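Local coordinates for putative oxidoreductase (Pseudomonas putida, PDB 3L6D), which probably acts as an NADP-dependent oxidoreductase, pairing a dinucleotide-binding domain of the 6-phosphogluconate dehydrogenase type with a helical domain like that of reductive aminases, at the interface of chains A and B. Sequence-based numbering; all coordinates share one arbitrary frame. Chains: chain A/B, Putative oxidoreductase.

The interface of chains A and B. Residues chain A 218, 221, 239-240; chain B 130-133.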
# COMPACT_ATOMS: atom_id res chain seq x y z
N PHE A 218 -8.28 -3.09 -4.02
CA PHE A 218 -8.79 -1.72 -4.02
C PHE A 218 -7.62 -0.72 -4.04
O PHE A 218 -7.63 0.23 -4.82
CB PHE A 218 -9.66 -1.50 -2.75
CG PHE A 218 -10.22 -0.12 -2.62
CD1 PHE A 218 -11.25 0.31 -3.44
CD2 PHE A 218 -9.77 0.73 -1.62
CE1 PHE A 218 -11.82 1.60 -3.30
CE2 PHE A 218 -10.35 2.02 -1.46
CZ PHE A 218 -11.36 2.45 -2.31
N ASP A 221 -5.37 -1.11 -7.36
CA ASP A 221 -6.11 -0.55 -8.50
C ASP A 221 -6.15 0.98 -8.42
O ASP A 221 -5.95 1.67 -9.44
CB ASP A 221 -7.55 -1.14 -8.57
CG ASP A 221 -8.40 -0.45 -9.59
OD1 ASP A 221 -9.07 0.54 -9.27
OD2 ASP A 221 -8.45 -0.91 -10.74
N GLN A 239 -14.69 10.19 -11.99
CA GLN A 239 -14.81 9.00 -11.15
C GLN A 239 -14.62 9.09 -9.60
O GLN A 239 -15.30 8.40 -8.86
CB GLN A 239 -13.95 7.88 -11.72
CG GLN A 239 -13.85 6.64 -10.85
CD GLN A 239 -14.32 5.38 -11.54
OE1 GLN A 239 -15.03 4.58 -10.97
NE2 GLN A 239 -13.93 5.23 -12.77
N ALA A 240 -13.66 9.86 -9.14
CA ALA A 240 -13.33 9.91 -7.72
C ALA A 240 -13.10 11.28 -7.13
O ALA A 240 -11.98 11.61 -6.83
CB ALA A 240 -12.17 9.04 -7.45
N TYR B 130 -14.54 1.39 -6.35
CA TYR B 130 -15.08 2.49 -7.13
C TYR B 130 -16.06 1.86 -8.11
O TYR B 130 -15.93 0.67 -8.42
CB TYR B 130 -13.94 3.26 -7.82
CG TYR B 130 -13.09 4.03 -6.84
CD1 TYR B 130 -13.55 5.20 -6.26
CD2 TYR B 130 -11.83 3.55 -6.43
CE1 TYR B 130 -12.79 5.90 -5.34
CE2 TYR B 130 -11.05 4.25 -5.49
CZ TYR B 130 -11.54 5.42 -4.96
OH TYR B 130 -10.79 6.16 -4.07
N PRO B 131 -17.04 2.66 -8.61
CA PRO B 131 -18.06 2.14 -9.52
C PRO B 131 -17.46 1.36 -10.66
O PRO B 131 -18.02 0.35 -11.03
CB PRO B 131 -18.76 3.42 -10.04
CG PRO B 131 -18.72 4.32 -8.83
CD PRO B 131 -17.37 4.04 -8.18
N ARG B 132 -16.32 1.79 -11.21
CA ARG B 132 -15.67 1.06 -12.33
C ARG B 132 -15.35 -0.38 -12.02
O ARG B 132 -15.23 -1.21 -12.93
CB ARG B 132 -14.41 1.80 -12.81
CG ARG B 132 -13.28 1.85 -11.77
CD ARG B 132 -12.05 2.60 -12.31
NE ARG B 132 -10.95 2.48 -11.35
CZ ARG B 132 -10.66 3.41 -10.45
NH1 ARG B 132 -11.37 4.54 -10.42
NH2 ARG B 132 -9.67 3.23 -9.58
N ASN B 133 -15.19 -0.70 -10.73
CA ASN B 133 -14.92 -2.09 -10.35
C ASN B 133 -16.08 -2.85 -9.67
O ASN B 133 -15.91 -3.94 -9.10
CB ASN B 133 -13.64 -2.16 -9.49
CG ASN B 133 -12.42 -1.77 -10.29
OD1 ASN B 133 -12.18 -2.29 -11.39
ND2 ASN B 133 -11.65 -0.81 -9.75
O HOH W 1 -9.76 0.27 -12.74
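A:Asp221 and B:Arg132 meet tip to tip where helix 204-232 of one subunit packs against the 3-10 turn 131-133 of the other. The turn belongs to the partner's NAD-binding domain, of the 6-phosphogluconate dehydrogenase family, and the helix to a reductive aminase-like C-terminal domain; two-fold symmetry repeats the contact with the chains swapped, consistent with a dimer. Guanidinium NH2 of B:Arg132 forms a 2.8 Å salt bridge with OD1 of A:Asp221, from the syn side but 26° out of the carboxylate plane, the groups being only nearly coplanar. Aspartate's second oxygen, OD2, holds water 1 at 2.7 Å, which bridges to NE of B:Arg132. Amide ND2 of B:Asn133 adds a weak hydrogen bond to OD1, its plane nearly perpendicular to the carboxylate.

Arginine combines N-H groups with apolar reach: extended from CG to NE, its chain crosses A:Gln239, whose OE1 and NE2 lie alongside the methylenes and whose CG meets the guanidinium edge. A bend at chi2 (122°) turns the glutamine amide toward the turn, where OE1 accepts the backbone N of B:Arg132 at 3.1 Å on an in-plane lone pair. An alanine in place of B:Arg132 would probably leave A:Asp221 without its countercharge and open a gap beside A:Gln239.

CB of B:Tyr130 sits over the rim of one guanidinium face. Flat A:Phe218 crosses the tyrosine side chain at about a right angle, CE1 over one ring face, 3.5 Å from CE2; the small methyl CB of A:Ala240 fits the opposite face, 3.8 Å from CE1.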